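PDB 5B04: probable translation initiation factor eIF-2B subunit delta from Schizosaccharomyces pombe, which acts as a component of the eIF2B complex, which catalyses the exchange of GDP for GTP on the gamma subunit of initiation factor eIF2. Local coordinates for residues V370-T382 and P437-L449. Sequence-based numbering, arbitrary orientation.
Sequences VPVIACCESYKFT and PRLITVCVCEMGL
Strands 372-375 and 442-445 are parallel neighbours in the mixed, Rossmann-like sheet of the eIF2B alpha/beta/delta family, and they illustrate how side chains can finish a pairing that the backbone begins. Ala374 is held through both its N and its O by strand 442-445: its N donates to Val442 O (2.9 Å), and its O accepts from Val444 N in a nearly straight bond (173°). Val372 O takes two donors, Val442 N at 3.3 Å and Thr441 N at 2.9 Å, the latter on a lone pair in the carbonyl plane. Here Thr441 replaces a backbone acceptor with its hydroxyl: chi1 of -68° sets OG1 beside its own backbone N, where it receives Val372 N at 3.2 Å. A valine in its place would probably leave Val372 N without this acceptor, although the backbone bonds to Val372 O could remain. On one face Ile373 CG1 lies alongside Val442 CG1 (3.8 Å) and its CG2 meets Val444 CG2; on the opposite face, with Ala374 and Cys443, Phe381 CZ comes obliquely to the Cys443 sulfur. Beyond the strands Glu446, bent at chi2 (-89°), turns its carboxylate to Ser378, whose N donates to the syn lone pair of OE1 (3.0 Å). Arg249 of helix 231-262 also hydrogen-bonds Ser378 OG. Side-chain acceptors thus hold both ends of a short backbone pairing, largely buried from water.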
# COMPACT_ATOMS: atom_id res chain seq x y z
N VAL G 370 -12.24 -19.31 -3.65
CA VAL G 370 -11.94 -20.61 -3.07
C VAL G 370 -11.67 -20.50 -1.57
O VAL G 370 -10.86 -19.67 -1.14
CB VAL G 370 -10.72 -21.27 -3.75
CG1 VAL G 370 -10.49 -22.66 -3.19
CG2 VAL G 370 -10.93 -21.32 -5.26
N PRO G 371 -12.37 -21.31 -0.77
CA PRO G 371 -12.18 -21.34 0.69
C PRO G 371 -10.75 -21.68 1.10
O PRO G 371 -10.17 -22.63 0.58
CB PRO G 371 -13.14 -22.44 1.15
CG PRO G 371 -14.19 -22.48 0.10
CD PRO G 371 -13.47 -22.19 -1.19
N VAL G 372 -10.20 -20.89 2.01
CA VAL G 372 -8.87 -21.16 2.55
C VAL G 372 -8.99 -21.78 3.94
O VAL G 372 -9.44 -21.13 4.88
CB VAL G 372 -8.02 -19.89 2.63
CG1 VAL G 372 -6.71 -20.16 3.35
CG2 VAL G 372 -7.75 -19.34 1.23
N ILE G 373 -8.59 -23.04 4.05
CA ILE G 373 -8.77 -23.79 5.29
C ILE G 373 -7.45 -24.06 5.99
O ILE G 373 -6.63 -24.85 5.52
CB ILE G 373 -9.48 -25.13 5.02
CG1 ILE G 373 -10.81 -24.88 4.30
CG2 ILE G 373 -9.70 -25.89 6.32
CD1 ILE G 373 -11.54 -26.15 3.90
N ALA G 374 -7.24 -23.40 7.13
CA ALA G 374 -6.02 -23.56 7.90
C ALA G 374 -6.16 -24.66 8.94
O ALA G 374 -7.06 -24.63 9.78
CB ALA G 374 -5.65 -22.25 8.58
N CYS G 375 -5.27 -25.64 8.88
CA CYS G 375 -5.28 -26.75 9.83
C CYS G 375 -4.08 -26.67 10.77
O CYS G 375 -2.95 -26.96 10.38
CB CYS G 375 -5.27 -28.09 9.09
SG CYS G 375 -6.67 -28.32 7.97
N CYS G 376 -4.33 -26.28 12.01
CA CYS G 376 -3.26 -26.08 12.97
C CYS G 376 -3.64 -26.59 14.36
O CYS G 376 -4.73 -26.32 14.86
CB CYS G 376 -2.88 -24.60 13.05
SG CYS G 376 -1.43 -24.24 14.06
N GLU G 377 -2.73 -27.34 14.98
CA GLU G 377 -2.91 -27.79 16.35
C GLU G 377 -2.87 -26.59 17.30
O GLU G 377 -2.21 -25.60 17.02
CB GLU G 377 -1.84 -28.82 16.73
CG GLU G 377 -1.98 -30.17 16.03
CD GLU G 377 -1.44 -30.18 14.61
OE1 GLU G 377 -1.24 -31.29 14.06
OE2 GLU G 377 -1.23 -29.09 14.03
N SER G 378 -3.59 -26.69 18.41
CA SER G 378 -3.76 -25.57 19.33
C SER G 378 -2.45 -25.11 19.97
O SER G 378 -2.25 -23.92 20.20
CB SER G 378 -4.77 -25.92 20.42
OG SER G 378 -4.32 -27.02 21.19
N TYR G 379 -1.56 -26.06 20.25
CA TYR G 379 -0.32 -25.75 20.96
C TYR G 379 0.64 -24.94 20.09
O TYR G 379 1.66 -24.46 20.58
CB TYR G 379 0.35 -27.03 21.44
CG TYR G 379 1.16 -27.75 20.38
CD1 TYR G 379 0.54 -28.44 19.35
CD2 TYR G 379 2.55 -27.74 20.42
CE1 TYR G 379 1.27 -29.10 18.38
CE2 TYR G 379 3.29 -28.40 19.46
CZ TYR G 379 2.65 -29.07 18.44
OH TYR G 379 3.39 -29.72 17.48
N LYS G 380 0.31 -24.80 18.81
CA LYS G 380 1.12 -24.00 17.90
C LYS G 380 0.58 -22.58 17.78
O LYS G 380 1.07 -21.79 16.97
CB LYS G 380 1.20 -24.67 16.53
CG LYS G 380 2.00 -25.97 16.53
CD LYS G 380 2.28 -26.47 15.13
CE LYS G 380 1.01 -26.88 14.42
NZ LYS G 380 1.29 -27.56 13.12
N PHE G 381 -0.42 -22.26 18.58
CA PHE G 381 -0.91 -20.89 18.67
C PHE G 381 0.12 -20.07 19.44
O PHE G 381 0.80 -20.60 20.32
CB PHE G 381 -2.28 -20.82 19.37
CG PHE G 381 -3.42 -21.39 18.57
CD1 PHE G 381 -3.19 -22.16 17.44
CD2 PHE G 381 -4.73 -21.16 18.96
CE1 PHE G 381 -4.25 -22.69 16.72
CE2 PHE G 381 -5.79 -21.68 18.24
CZ PHE G 381 -5.55 -22.44 17.11
N THR G 382 0.24 -18.79 19.12
CA THR G 382 1.21 -17.94 19.80
C THR G 382 0.63 -16.58 20.17
O THR G 382 -0.34 -16.12 19.56
CB THR G 382 2.47 -17.73 18.93
OG1 THR G 382 3.47 -17.05 19.70
CG2 THR G 382 2.14 -16.91 17.69
N PRO G 437 -5.38 -12.37 8.17
CA PRO G 437 -6.60 -13.02 8.64
C PRO G 437 -7.75 -12.99 7.63
O PRO G 437 -8.51 -13.95 7.54
CB PRO G 437 -6.97 -12.21 9.89
CG PRO G 437 -5.68 -11.63 10.35
CD PRO G 437 -4.92 -11.33 9.10
N ARG G 438 -7.85 -11.90 6.88
CA ARG G 438 -8.94 -11.73 5.92
C ARG G 438 -8.86 -12.72 4.76
O ARG G 438 -9.81 -12.87 4.00
CB ARG G 438 -8.95 -10.30 5.37
CG ARG G 438 -7.58 -9.77 4.97
CD ARG G 438 -7.71 -8.54 4.08
NE ARG G 438 -6.44 -7.85 3.90
CZ ARG G 438 -6.22 -6.90 2.99
NH1 ARG G 438 -7.19 -6.54 2.16
NH2 ARG G 438 -5.03 -6.33 2.90
N LEU G 439 -7.73 -13.41 4.64
CA LEU G 439 -7.54 -14.37 3.56
C LEU G 439 -7.75 -15.80 4.04
O LEU G 439 -7.81 -16.73 3.23
CB LEU G 439 -6.15 -14.21 2.95
CG LEU G 439 -5.93 -12.90 2.19
CD1 LEU G 439 -4.57 -12.87 1.52
CD2 LEU G 439 -7.04 -12.69 1.17
N ILE G 440 -7.86 -15.99 5.35
CA ILE G 440 -8.18 -17.30 5.90
C ILE G 440 -9.68 -17.41 6.14
O ILE G 440 -10.27 -16.59 6.85
CB ILE G 440 -7.43 -17.58 7.23
CG1 ILE G 440 -5.98 -18.02 6.95
CG2 ILE G 440 -8.13 -18.67 8.02
CD1 ILE G 440 -5.04 -16.88 6.62
N THR G 441 -10.30 -18.41 5.53
CA THR G 441 -11.74 -18.62 5.66
C THR G 441 -12.09 -19.24 7.01
O THR G 441 -12.98 -18.77 7.71
CB THR G 441 -12.28 -19.51 4.53
OG1 THR G 441 -12.20 -18.81 3.28
CG2 THR G 441 -13.73 -19.88 4.79
N VAL G 442 -11.38 -20.31 7.36
CA VAL G 442 -11.65 -21.03 8.60
C VAL G 442 -10.37 -21.64 9.17
O VAL G 442 -9.48 -22.05 8.43
CB VAL G 442 -12.71 -22.14 8.36
CG1 VAL G 442 -12.21 -23.16 7.34
CG2 VAL G 442 -13.09 -22.83 9.67
N CYS G 443 -10.28 -21.68 10.49
CA CYS G 443 -9.17 -22.35 11.16
C CYS G 443 -9.66 -23.64 11.81
O CYS G 443 -10.54 -23.63 12.66
CB CYS G 443 -8.54 -21.44 12.22
SG CYS G 443 -7.23 -22.22 13.18
N VAL G 444 -9.07 -24.76 11.40
CA VAL G 444 -9.47 -26.06 11.93
C VAL G 444 -8.45 -26.59 12.94
O VAL G 444 -7.38 -27.06 12.57
CB VAL G 444 -9.64 -27.10 10.80
CG1 VAL G 444 -10.02 -28.45 11.38
CG2 VAL G 444 -10.70 -26.63 9.81
N CYS G 445 -8.81 -26.51 14.21
CA CYS G 445 -7.99 -27.08 15.28
C CYS G 445 -8.77 -28.19 15.97
O CYS G 445 -9.82 -28.62 15.47
CB CYS G 445 -7.57 -26.01 16.28
SG CYS G 445 -8.94 -25.07 17.00
N GLU G 446 -8.28 -28.66 17.11
CA GLU G 446 -8.97 -29.72 17.84
C GLU G 446 -10.12 -29.15 18.66
O GLU G 446 -10.90 -29.90 19.26
CB GLU G 446 -8.00 -30.48 18.75
CG GLU G 446 -7.45 -29.68 19.91
CD GLU G 446 -6.18 -28.93 19.56
OE1 GLU G 446 -6.18 -28.20 18.54
OE2 GLU G 446 -5.18 -29.07 20.30
N MET G 447 -10.24 -27.83 18.68
CA MET G 447 -11.38 -27.17 19.30
C MET G 447 -12.52 -27.09 18.30
O MET G 447 -13.65 -26.72 18.64
CB MET G 447 -11.01 -25.78 19.81
CG MET G 447 -9.64 -25.68 20.46
SD MET G 447 -9.37 -26.93 21.73
CE MET G 447 -7.80 -26.39 22.40
N GLY G 448 -12.22 -27.43 17.05
CA GLY G 448 -13.22 -27.42 15.99
C GLY G 448 -12.94 -26.37 14.93
O GLY G 448 -11.85 -25.81 14.87
N LEU G 449 -13.94 -26.10 14.10
CA LEU G 449 -13.83 -25.08 13.07
C LEU G 449 -14.20 -23.72 13.63
O LEU G 449 -15.35 -23.47 13.98
CB LEU G 449 -14.72 -25.42 11.87
CG LEU G 449 -14.21 -26.47 10.88
CD1 LEU G 449 -14.27 -27.88 11.46
CD2 LEU G 449 -14.99 -26.40 9.57